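Local coordinates for uncharacterized protein with cystatin-like fold (Methylibium petroleiphilum PM1, PDB 3G16), which is of unknown function but adopts the cystatin-like fold of the SnoaL-like (NTF2 clan) proteins, and so may hold a small molecule in a pocket, at residues 50-53 with 57-60; 117-122 with 143-148; 132-137 with 147-152. All coordinates share one frame; numbering follows the deposited sequence.

In the fold
Contacts 1 and 2 reach the same mixed sheet: strand 39-42 lies between strand 52-53 of contact 1 and strand 116-124 of contact 2, and the centres of the two contacts are about 15 Å apart. Contact 3 stands farther out, about 23 Å from contact 1 but about 13 Å from contact 2 between centres. It shares Tyr147 and Arg148 with contact 2 and packs on it, Leu137 CD2 lying 3.3 Å from Ala122 O. Contacts 2 and 3 both reach the second subunit, which does not touch contact 1. The nearest unidentified ligand is about 7 Å from the side chain of Ile58 in contact 1, about 9 Å from that of Arg121 in contact 2 and about 14 Å from that of Arg134 in contact 3.

Contact 1 of 3, residues 50-53 with 57-60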
ATOM      1  N   GLY A  50       3.513  17.875   1.805  1.00 16.77           N
ATOM      2  CA  GLY A  50       2.102  17.643   1.600  1.00 16.25           C
ATOM      3  C   GLY A  50       1.852  16.991   0.243  1.00 13.87           C
ATOM      4  O   GLY A  50       2.747  16.466  -0.383  1.00 15.94           O
ATOM      5  N   ALA A  51       0.590  17.026  -0.151  1.00 14.29           N
ATOM      6  CA  ALA A  51       0.172  16.345  -1.394  1.00 15.00           C
ATOM      7  C   ALA A  51       0.704  17.084  -2.601  1.00 15.26           C
ATOM      8  O   ALA A  51       1.085  18.279  -2.550  1.00 14.01           O
ATOM      9  CB  ALA A  51      -1.370  16.331  -1.482  1.00 16.32           C
ATOM     10  N   PHE A  52       0.720  16.373  -3.721  1.00 13.49           N
ATOM     11  CA  PHE A  52       1.056  16.963  -5.038  1.00 14.56           C
ATOM     12  C   PHE A  52      -0.278  17.213  -5.752  1.00 14.66           C
ATOM     13  O   PHE A  52      -1.009  16.271  -6.120  1.00 14.38           O
ATOM     14  CB  PHE A  52       1.942  16.063  -5.888  1.00 14.49           C
ATOM     15  CG  PHE A  52       3.313  15.775  -5.348  1.00 13.76           C
ATOM     16  CD1 PHE A  52       3.841  16.457  -4.262  1.00 15.27           C
ATOM     17  CD2 PHE A  52       4.126  14.908  -6.042  1.00 14.78           C
ATOM     18  CE1 PHE A  52       5.135  16.216  -3.851  1.00 15.75           C
ATOM     19  CE2 PHE A  52       5.421  14.680  -5.626  1.00 14.94           C
ATOM     20  CZ  PHE A  52       5.939  15.330  -4.540  1.00 15.20           C
ATOM     21  N   ARG A  53      -0.612  18.460  -5.960  1.00 14.25           N
ATOM     22  CA  ARG A  53      -1.923  18.832  -6.494  1.00 13.61           C
ATOM     23  C   ARG A  53      -1.891  19.123  -7.978  1.00 15.17           C
ATOM     24  O   ARG A  53      -1.415  20.182  -8.402  1.00 15.43           O
ATOM     25  CB  ARG A  53      -2.439  20.051  -5.769  1.00 14.83           C
ATOM     26  CG  ARG A  53      -2.613  19.883  -4.278  1.00 15.39           C
ATOM     27  CD  ARG A  53      -2.736  21.287  -3.629  1.00 16.63           C
ATOM     28  NE  ARG A  53      -3.000  21.249  -2.185  1.00 17.80           N
ATOM     29  CZ  ARG A  53      -2.077  21.023  -1.273  1.00 19.54           C
ATOM     30  NH1 ARG A  53      -0.755  20.890  -1.586  1.00 17.62           N
ATOM     31  NH2 ARG A  53      -2.517  21.026  -0.001  1.00 20.82           N
ATOM     32  N   GLN A  57       2.000  19.089 -11.507  1.00 15.72           N
ATOM     33  CA  GLN A  57       2.807  19.171 -10.295  1.00 16.49           C
ATOM     34  C   GLN A  57       3.452  17.830  -9.962  1.00 16.06           C
ATOM     35  O   GLN A  57       4.625  17.760  -9.562  1.00 15.62           O
ATOM     36  CB  GLN A  57       1.972  19.669  -9.128  1.00 17.27           C
ATOM     37  CG  GLN A  57       1.694  21.177  -9.179  1.00 18.75           C
ATOM     38  CD  GLN A  57       1.030  21.639 -10.474  1.00 20.00           C
ATOM     39  OE1 GLN A  57      -0.196  21.383 -10.694  1.00 22.06           O
ATOM     40  NE2 GLN A  57       1.805  22.289 -11.353  1.00 18.09           N
ATOM     41  N   ILE A  58       2.692  16.742 -10.088  1.00 14.60           N
ATOM     42  CA  ILE A  58       3.260  15.418  -9.892  1.00 14.43           C
ATOM     43  C   ILE A  58       4.427  15.266 -10.851  1.00 14.91           C
ATOM     44  O   ILE A  58       5.526  14.875 -10.445  1.00 13.92           O
ATOM     45  CB  ILE A  58       2.157  14.354 -10.174  1.00 13.94           C
ATOM     46  CG1 ILE A  58       1.017  14.427  -9.138  1.00 14.03           C
ATOM     47  CG2 ILE A  58       2.776  12.959 -10.196  1.00 14.57           C
ATOM     48  CD1 ILE A  58      -0.241  13.603  -9.524  1.00 13.21           C
ATOM     49  N   ALA A  59       4.224  15.589 -12.133  1.00 13.95           N
ATOM     50  CA  ALA A  59       5.240  15.397 -13.144  1.00 13.86           C
ATOM     51  C   ALA A  59       6.485  16.246 -12.885  1.00 14.01           C
ATOM     52  O   ALA A  59       7.617  15.773 -13.001  1.00 14.69           O
ATOM     53  CB  ALA A  59       4.638  15.690 -14.558  1.00 15.22           C
ATOM     54  N   HIS A  60       6.268  17.516 -12.521  1.00 14.46           N
ATOM     55  CA  HIS A  60       7.393  18.413 -12.285  1.00 14.99           C
ATOM     56  C   HIS A  60       8.238  17.921 -11.116  1.00 13.38           C
ATOM     57  O   HIS A  60       9.486  17.958 -11.169  1.00 14.55           O
ATOM     58  CB  HIS A  60       6.878  19.836 -12.020  1.00 16.16           C
ATOM     59  CG  HIS A  60       7.976  20.840 -11.895  1.00 19.17           C
ATOM     60  ND1 HIS A  60       8.911  20.982 -12.898  1.00 22.30           N
ATOM     61  CD2 HIS A  60       8.254  21.793 -10.972  1.00 21.15           C
ATOM     62  CE1 HIS A  60       9.730  21.973 -12.591  1.00 23.04           C
ATOM     63  NE2 HIS A  60       9.381  22.453 -11.416  1.00 19.76           N
TER
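The carbonyl oxygen of Arg53 is the polar atom around which the Gln57 side chain folds. In this cystatin-like fold the contact joins short edge strand 52-53 to the first turn of helix 55-69, which follows it almost at once in the chain. Gln57 has CG beside its backbone N and then turns back about the CB-CG bond (chi2 56°), and this curl wraps the aliphatic part around the oxygen: Gln57 CG lies 3.4 Å from Arg53 O and Gln57 CB 3.5 Å from the same atom. The orientation of the terminal amide is uncertain, so the evidence here rests on the carbons of the chain. The Arg53 side chain begins in the other direction, its CB pointing away from the helix, so that its backbone makes the approach.

One residue back along the strand, Phe52 directs its CB toward the helix and gives the apolar half of the contact. The alpha carbons of Phe52 and Ile58 are 5.6 Å apart, close enough for the base of Phe52 to meet a branch of Ile58. Phe52 has CG anti to its carbonyl carbon (chi1 -64°), which carries the ring past the Ile58 backbone at an oblique attitude, with Phe52 CD2 4.0 Å from Ile58 CA. The ring is further bounded by Phe43 and Trp62, each in an edge-to-face arrangement with it, while Ile58 also rests on His41 of the neighbouring strand 39-42. Both Phe52 and Ile58 are buried, whereas Gln57 and Arg53 lie nearer the solvent, so the 198 Å² interface is partly apolar core and partly surface. The closest apolar approach is made by the ethyl branch of the isoleucine, Ile58 CG1 standing 3.8 Å from Phe52 CB.

Contact 2 of 3, residues 117-122 with 143-148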
ATOM      1  N   ILE A 117      -5.447   8.083 -14.547  1.00 13.07           N
ATOM      2  CA  ILE A 117      -5.322   8.057 -13.091  1.00 13.48           C
ATOM      3  C   ILE A 117      -5.877   9.341 -12.505  1.00 13.76           C
ATOM      4  O   ILE A 117      -5.537  10.436 -12.975  1.00 14.25           O
ATOM      5  CB  ILE A 117      -3.863   7.877 -12.685  1.00 14.34           C
ATOM      6  CG1 ILE A 117      -3.342   6.513 -13.169  1.00 14.88           C
ATOM      7  CG2 ILE A 117      -3.737   7.966 -11.174  1.00 14.16           C
ATOM      8  CD1 ILE A 117      -1.825   6.352 -13.093  1.00 16.00           C
ATOM      9  N   ARG A 118      -6.686   9.214 -11.464  1.00 13.66           N
ATOM     10  CA  ARG A 118      -7.233  10.401 -10.765  1.00 15.08           C
ATOM     11  C   ARG A 118      -6.626  10.621  -9.394  1.00 15.09           C
ATOM     12  O   ARG A 118      -6.671  11.720  -8.893  1.00 15.60           O
ATOM     13  CB  ARG A 118      -8.771  10.347 -10.674  1.00 16.18           C
ATOM     14  CG  ARG A 118      -9.300   9.364  -9.719  1.00 16.84           C
ATOM     15  CD  ARG A 118     -10.818   9.413  -9.679  1.00 19.05           C
ATOM     16  NE  ARG A 118     -11.345   8.556  -8.652  1.00 19.15           N
ATOM     17  CZ  ARG A 118     -12.617   8.236  -8.559  1.00 22.81           C
ATOM     18  NH1 ARG A 118     -13.505   8.685  -9.452  1.00 24.35           N
ATOM     19  NH2 ARG A 118     -13.017   7.457  -7.579  1.00 23.52           N
ATOM     20  N   GLU A 119      -6.056   9.593  -8.795  1.00 13.66           N
ATOM     21  CA  GLU A 119      -5.499   9.727  -7.453  1.00 14.08           C
ATOM     22  C   GLU A 119      -4.532   8.612  -7.172  1.00 14.49           C
ATOM     23  O   GLU A 119      -4.760   7.475  -7.581  1.00 14.13           O
ATOM     24  CB  GLU A 119      -6.634   9.655  -6.434  1.00 14.70           C
ATOM     25  CG  GLU A 119      -6.218   9.902  -4.996  1.00 14.80           C
ATOM     26  CD  GLU A 119      -7.402   9.996  -4.068  1.00 14.78           C
ATOM     27  OE1 GLU A 119      -8.156  10.999  -4.175  1.00 16.28           O
ATOM     28  OE2 GLU A 119      -7.623   9.068  -3.281  1.00 15.79           O
ATOM     29  N   ILE A 120      -3.473   8.940  -6.420  1.00 14.63           N
ATOM     30  CA  ILE A 120      -2.500   7.946  -5.931  1.00 12.63           C
ATOM     31  C   ILE A 120      -2.294   8.219  -4.444  1.00 13.67           C
ATOM     32  O   ILE A 120      -2.150   9.395  -4.049  1.00 14.15           O
ATOM     33  CB  ILE A 120      -1.151   7.962  -6.681  1.00 13.55           C
ATOM     34  CG1 ILE A 120      -1.376   7.773  -8.187  1.00 14.62           C
ATOM     35  CG2 ILE A 120      -0.204   6.917  -6.079  1.00 14.46           C
ATOM     36  CD1 ILE A 120      -0.103   7.847  -9.011  1.00 15.80           C
ATOM     37  N   ARG A 121      -2.343   7.180  -3.620  1.00 12.99           N
ATOM     38  CA  ARG A 121      -2.107   7.283  -2.162  1.00 12.84           C
ATOM     39  C   ARG A 121      -0.950   6.352  -1.857  1.00 12.86           C
ATOM     40  O   ARG A 121      -1.106   5.141  -1.981  1.00 14.25           O
ATOM     41  CB  ARG A 121      -3.365   6.900  -1.402  1.00 14.89           C
ATOM     42  CG  ARG A 121      -4.575   7.768  -1.733  1.00 14.35           C
ATOM     43  CD  ARG A 121      -5.743   7.523  -0.806  1.00 14.96           C
ATOM     44  NE  ARG A 121      -6.246   6.164  -0.778  1.00 15.05           N
ATOM     45  CZ  ARG A 121      -7.064   5.649  -1.696  1.00 15.98           C
ATOM     46  NH1 ARG A 121      -7.463   6.348  -2.744  1.00 17.44           N
ATOM     47  NH2 ARG A 121      -7.511   4.414  -1.551  1.00 17.66           N
ATOM     48  N   ALA A 122       0.188   6.922  -1.418  1.00 13.82           N
ATOM     49  CA  ALA A 122       1.395   6.117  -1.198  1.00 13.58           C
ATOM     50  C   ALA A 122       1.753   5.937   0.271  1.00 14.45           C
ATOM     51  O   ALA A 122       1.564   6.832   1.103  1.00 14.57           O
ATOM     52  CB  ALA A 122       2.598   6.744  -1.908  1.00 16.37           C
ATOM     53  N   ALA A 143     -12.227  12.661   6.724  1.00 15.85           N
ATOM     54  CA  ALA A 143     -13.601  12.854   7.155  1.00 17.08           C
ATOM     55  C   ALA A 143     -14.567  12.979   5.963  1.00 16.66           C
ATOM     56  O   ALA A 143     -15.564  12.265   5.865  1.00 19.10           O
ATOM     57  CB  ALA A 143     -13.685  14.077   8.060  1.00 19.13           C
ATOM     58  N   GLY A 144     -14.204  13.825   5.009  1.00 17.21           N
ATOM     59  CA  GLY A 144     -15.075  14.072   3.877  1.00 17.13           C
ATOM     60  C   GLY A 144     -15.168  12.887   2.924  1.00 18.13           C
ATOM     61  O   GLY A 144     -16.147  12.715   2.206  1.00 20.98           O
ATOM     62  N   ARG A 145     -14.148  12.041   2.926  1.00 16.45           N
ATOM     63  CA  ARG A 145     -14.125  10.878   2.072  1.00 15.65           C
ATOM     64  C   ARG A 145     -14.775   9.646   2.690  1.00 15.98           C
ATOM     65  O   ARG A 145     -14.763   8.561   2.097  1.00 19.33           O
ATOM     66  CB  ARG A 145     -12.666  10.582   1.663  1.00 17.18           C
ATOM     67  CG  ARG A 145     -12.154  11.598   0.679  1.00 16.99           C
ATOM     68  CD  ARG A 145     -12.647  11.338  -0.732  1.00 17.84           C
ATOM     69  NE  ARG A 145     -12.007  10.141  -1.277  1.00 17.60           N
ATOM     70  CZ  ARG A 145     -10.840  10.132  -1.936  1.00 16.83           C
ATOM     71  NH1 ARG A 145     -10.186  11.243  -2.170  1.00 16.77           N
ATOM     72  NH2 ARG A 145     -10.327   8.973  -2.349  1.00 18.31           N
ATOM     73  N   GLY A 146     -15.295   9.797   3.913  1.00 15.93           N
ATOM     74  CA  GLY A 146     -16.018   8.687   4.510  1.00 16.99           C
ATOM     75  C   GLY A 146     -15.175   7.672   5.251  1.00 17.73           C
ATOM     76  O   GLY A 146     -15.663   6.612   5.617  1.00 19.22           O
ATOM     77  N   TYR A 147     -13.899   7.994   5.462  1.00 16.53           N
ATOM     78  CA  TYR A 147     -13.025   7.141   6.231  1.00 15.38           C
ATOM     79  C   TYR A 147     -13.285   7.389   7.723  1.00 15.76           C
ATOM     80  O   TYR A 147     -13.644   8.488   8.143  1.00 16.89           O
ATOM     81  CB  TYR A 147     -11.549   7.491   5.966  1.00 15.69           C
ATOM     82  CG  TYR A 147     -10.937   7.042   4.649  1.00 15.21           C
ATOM     83  CD1 TYR A 147     -11.458   7.386   3.427  1.00 15.45           C
ATOM     84  CD2 TYR A 147      -9.777   6.286   4.655  1.00 15.59           C
ATOM     85  CE1 TYR A 147     -10.901   6.961   2.263  1.00 15.85           C
ATOM     86  CE2 TYR A 147      -9.181   5.869   3.492  1.00 15.70           C
ATOM     87  CZ  TYR A 147      -9.731   6.211   2.279  1.00 14.66           C
ATOM     88  OH  TYR A 147      -9.180   5.809   1.079  1.00 16.88           O
ATOM     89  N   ARG A 148     -13.074   6.392   8.567  1.00 16.48           N
ATOM     90  CA  ARG A 148     -13.186   6.623   9.968  1.00 17.72           C
ATOM     91  C   ARG A 148     -12.052   7.540  10.413  1.00 16.77           C
ATOM     92  O   ARG A 148     -10.886   7.401   9.954  1.00 15.41           O
ATOM     93  CB  ARG A 148     -13.055   5.308  10.776  1.00 22.61           C
ATOM     94  CG  ARG A 148     -14.245   4.431  10.863  1.00 27.16           C
ATOM     95  CD  ARG A 148     -15.417   5.128  11.537  1.00 28.89           C
ATOM     96  NE  ARG A 148     -15.455   5.410  12.999  1.00 30.70           N
ATOM     97  CZ  ARG A 148     -16.417   4.966  13.813  1.00 31.75           C
ATOM     98  NH1 ARG A 148     -17.340   4.138  13.354  1.00 32.06           N
ATOM     99  NH2 ARG A 148     -16.458   5.318  15.091  1.00 32.41           N
TER
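Glu119 OE2 takes two donors, one from each segment: Arg145 NH2 at 2.9 Å on its syn side and Arg121 NH1 at 2.8 Å on its anti side. Arg145 completes an end-on, two-nitrogen grip with NH1 to Glu119 OE1, also 2.9 Å, using the syn lone pair of that oxygen. Both acceptors lie near the guanidinium plane, although the carboxylate is turned 35° from it. Glu119 reaches this position with an extended chain, CG anti to the backbone N (chi1 -175°). It projects from strand 116-124 at a classic beta bulge, where Arg118 and Glu119 both face Glu109, and meets Arg145 on the type I turn 143-146. Arg121 NH1 has a second carboxylate in Glu109, and the negative groups probably offset the proximity of the two arginines. With an alanine in place of Glu119, Arg145 would probably lose its carboxylate mate and its guanidinium would be freer to turn. Tyr147 OH sits 3.1 Å above one face of the Arg121 guanidinium, with poor angles for bonding to it. That hydroxyl is instead hydrogen-bonded to Glu90 of the second subunit, whose other carboxylate oxygen forms a salt bridge with Arg121 NE.

Contact 3 of 3, residues 132-137 with 147-152; sequences IARLEL and YRVTSP
This is a small polar surface contact in which one arginine of the short strand 134-135 holds the backbone of the C-terminal segment beside the second subunit. Arg134 places two nitrogens end-on to a single acceptor, Val149 O, at 3.0 Å from NH2 and 3.1 Å from NH1. The oxygen lies near the guanidinium plane. NH2 arrives in the carbonyl plane on a lone pair, whereas NH1 is tilted 24° from that plane. Val149 CG1 adds a looser touch, 3.8 Å from Arg134 NH2. Glu136 takes the neighbouring edge of the same guanidinium side-on: Arg134 NE to Glu136 OE2 is nearly straight (175°) at 3.0 Å, and Arg134 NH2 to Glu136 OE1 measures 3.1 Å. A bend at chi3 of Arg134 (62°) helps bring the group between these acceptors. Two conformers of Arg134 were modelled, so this geometry belongs to one of them. Arg134 NH1 also hydrogen-bonds to a glycerol, probably from the crystallisation liquor, while Glu136 OE1 has a second cation in Arg103 of the second subunit. Arg134 and Leu135 pair in parallel with a strand of that subunit, the arrangement of a beta sheet continued across a dimer interface.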
ATOM      1  N   ILE A 132       4.085  10.401  17.302  1.00 24.44           N
ATOM      2  CA  ILE A 132       3.154  11.039  16.397  1.00 23.51           C
ATOM      3  C   ILE A 132       1.808  10.323  16.613  1.00 21.83           C
ATOM      4  O   ILE A 132       1.726   9.117  16.424  1.00 21.83           O
ATOM      5  CB  ILE A 132       3.579  10.911  14.934  1.00 22.60           C
ATOM      6  CG1 ILE A 132       5.010  11.455  14.733  1.00 25.03           C
ATOM      7  CG2 ILE A 132       2.575  11.615  14.042  1.00 23.96           C
ATOM      8  CD1 ILE A 132       5.145  12.857  15.140  1.00 25.31           C
ATOM      9  N   ALA A 133       0.813  11.095  17.036  1.00 20.18           N
ATOM     10  CA  ALA A 133      -0.510  10.561  17.388  1.00 19.57           C
ATOM     11  C   ALA A 133      -1.238   9.997  16.184  1.00 19.23           C
ATOM     12  O   ALA A 133      -1.912   8.956  16.316  1.00 18.39           O
ATOM     13  CB  ALA A 133      -1.371  11.657  18.035  1.00 20.13           C
ATOM     14  N   ARG A 134      -1.135  10.661  15.027  1.00 17.30           N
ATOM     15  CA  ARG A 134      -1.833  10.232  13.836  0.50 15.59           C
ATOM     16  C   ARG A 134      -0.856  10.101  12.687  1.00 16.28           C
ATOM     17  O   ARG A 134      -0.343  11.105  12.172  1.00 20.82           O
ATOM     18  CB  ARG A 134      -2.946  11.215  13.443  0.50 15.40           C
ATOM     19  CG  ARG A 134      -3.931  11.598  14.586  0.50 15.00           C
ATOM     20  CD  ARG A 134      -5.142  12.463  14.066  0.50 14.55           C
ATOM     21  NE  ARG A 134      -5.932  11.723  13.090  0.50 13.13           N
ATOM     22  CZ  ARG A 134      -6.951  10.920  13.381  0.50 14.00           C
ATOM     23  NH1 ARG A 134      -7.427  10.776  14.622  0.50 13.79           N
ATOM     24  NH2 ARG A 134      -7.520  10.278  12.374  0.50 12.56           N
ATOM     25  N   LEU A 135      -0.613   8.902  12.271  1.00 14.42           N
ATOM     26  CA  LEU A 135       0.253   8.591  11.143  1.00 13.83           C
ATOM     27  C   LEU A 135      -0.666   8.264   9.965  1.00 14.43           C
ATOM     28  O   LEU A 135      -1.168   7.151   9.851  1.00 14.20           O
ATOM     29  CB  LEU A 135       1.187   7.449  11.529  1.00 14.50           C
ATOM     30  CG  LEU A 135       2.303   7.814  12.504  1.00 14.67           C
ATOM     31  CD1 LEU A 135       3.007   6.587  13.028  1.00 16.46           C
ATOM     32  CD2 LEU A 135       3.284   8.774  11.790  1.00 16.63           C
ATOM     33  N   GLU A 136      -0.921   9.249   9.110  1.00 14.17           N
ATOM     34  CA  GLU A 136      -1.857   9.124   8.041  1.00 14.67           C
ATOM     35  C   GLU A 136      -1.386   9.990   6.863  1.00 13.38           C
ATOM     36  O   GLU A 136      -0.346  10.616   6.977  1.00 14.71           O
ATOM     37  CB  GLU A 136      -3.279   9.451   8.503  1.00 15.18           C
ATOM     38  CG  GLU A 136      -3.470  10.820   9.009  1.00 15.60           C
ATOM     39  CD  GLU A 136      -4.815  11.030   9.753  1.00 17.00           C
ATOM     40  OE1 GLU A 136      -5.594  10.080   9.944  1.00 15.19           O
ATOM     41  OE2 GLU A 136      -5.081  12.186  10.215  1.00 21.84           O
ATOM     42  N   LEU A 137      -2.100   9.978   5.742  1.00 13.46           N
ATOM     43  CA  LEU A 137      -1.678  10.733   4.571  1.00 14.15           C
ATOM     44  C   LEU A 137      -1.858  12.211   4.787  1.00 13.69           C
ATOM     45  O   LEU A 137      -2.864  12.669   5.300  1.00 16.50           O
ATOM     46  CB  LEU A 137      -2.495  10.307   3.389  1.00 14.36           C
ATOM     47  CG  LEU A 137      -2.381   8.858   2.942  1.00 14.61           C
ATOM     48  CD1 LEU A 137      -3.520   8.525   1.969  1.00 14.32           C
ATOM     49  CD2 LEU A 137      -0.953   8.522   2.379  1.00 15.75           C
ATOM     50  N   TYR A 147     -13.899   7.994   5.462  1.00 16.53           N
ATOM     51  CA  TYR A 147     -13.025   7.141   6.231  1.00 15.38           C
ATOM     52  C   TYR A 147     -13.285   7.389   7.723  1.00 15.76           C
ATOM     53  O   TYR A 147     -13.644   8.488   8.143  1.00 16.89           O
ATOM     54  CB  TYR A 147     -11.549   7.491   5.966  1.00 15.69           C
ATOM     55  CG  TYR A 147     -10.937   7.042   4.649  1.00 15.21           C
ATOM     56  CD1 TYR A 147     -11.458   7.386   3.427  1.00 15.45           C
ATOM     57  CD2 TYR A 147      -9.777   6.286   4.655  1.00 15.59           C
ATOM     58  CE1 TYR A 147     -10.901   6.961   2.263  1.00 15.85           C
ATOM     59  CE2 TYR A 147      -9.181   5.869   3.492  1.00 15.70           C
ATOM     60  CZ  TYR A 147      -9.731   6.211   2.279  1.00 14.66           C
ATOM     61  OH  TYR A 147      -9.180   5.809   1.079  1.00 16.88           O
ATOM     62  N   ARG A 148     -13.074   6.392   8.567  1.00 16.48           N
ATOM     63  CA  ARG A 148     -13.186   6.623   9.968  1.00 17.72           C
ATOM     64  C   ARG A 148     -12.052   7.540  10.413  1.00 16.77           C
ATOM     65  O   ARG A 148     -10.886   7.401   9.954  1.00 15.41           O
ATOM     66  CB  ARG A 148     -13.055   5.308  10.776  1.00 22.61           C
ATOM     67  CG  ARG A 148     -14.245   4.431  10.863  1.00 27.16           C
ATOM     68  CD  ARG A 148     -15.417   5.128  11.537  1.00 28.89           C
ATOM     69  NE  ARG A 148     -15.455   5.410  12.999  1.00 30.70           N
ATOM     70  CZ  ARG A 148     -16.417   4.966  13.813  1.00 31.75           C
ATOM     71  NH1 ARG A 148     -17.340   4.138  13.354  1.00 32.06           N
ATOM     72  NH2 ARG A 148     -16.458   5.318  15.091  1.00 32.41           N
ATOM     73  N   VAL A 149     -12.344   8.409  11.369  1.00 16.23           N
ATOM     74  CA  VAL A 149     -11.408   9.331  11.918  1.00 17.90           C
ATOM     75  C   VAL A 149     -11.039   8.985  13.358  1.00 18.50           C
ATOM     76  O   VAL A 149      -9.890   9.131  13.747  1.00 19.19           O
ATOM     77  CB  VAL A 149     -11.903  10.779  11.778  1.00 20.63           C
ATOM     78  CG1 VAL A 149     -11.039  11.715  12.567  1.00 22.91           C
ATOM     79  CG2 VAL A 149     -11.910  11.140  10.283  1.00 21.86           C
ATOM     80  N   THR A 150     -12.002   8.486  14.123  1.00 16.65           N
ATOM     81  CA  THR A 150     -11.747   8.072  15.514  1.00 18.17           C
ATOM     82  C   THR A 150     -12.118   6.588  15.652  1.00 15.40           C
ATOM     83  O   THR A 150     -12.926   6.059  14.906  1.00 16.22           O
ATOM     84  CB  THR A 150     -12.447   8.973  16.506  1.00 21.50           C
ATOM     85  OG1 THR A 150     -13.816   9.008  16.218  1.00 24.21           O
ATOM     86  CG2 THR A 150     -11.924  10.422  16.395  1.00 22.15           C
ATOM     87  N   SER A 151     -11.515   5.939  16.621  1.00 15.05           N
ATOM     88  CA  SER A 151     -11.688   4.528  16.811  1.00 13.71           C
ATOM     89  C   SER A 151     -13.127   4.098  16.933  1.00 14.14           C
ATOM     90  O   SER A 151     -13.868   4.681  17.719  1.00 14.03           O
ATOM     91  CB  SER A 151     -11.026   4.106  18.099  1.00 13.11           C
ATOM     92  OG  SER A 151     -11.237   2.712  18.261  1.00 13.12           O
ATOM     93  N   PRO A 152     -13.537   3.078  16.174  1.00 13.60           N
ATOM     94  CA  PRO A 152     -14.862   2.485  16.365  1.00 12.80           C
ATOM     95  C   PRO A 152     -15.130   1.948  17.777  1.00 14.17           C
ATOM     96  O   PRO A 152     -16.318   1.738  18.123  1.00 15.59           O
ATOM     97  CB  PRO A 152     -14.881   1.389  15.299  1.00 15.11           C
ATOM     98  CG  PRO A 152     -14.035   1.937  14.235  1.00 15.78           C
ATOM     99  CD  PRO A 152     -12.903   2.543  14.962  1.00 14.87           C
TER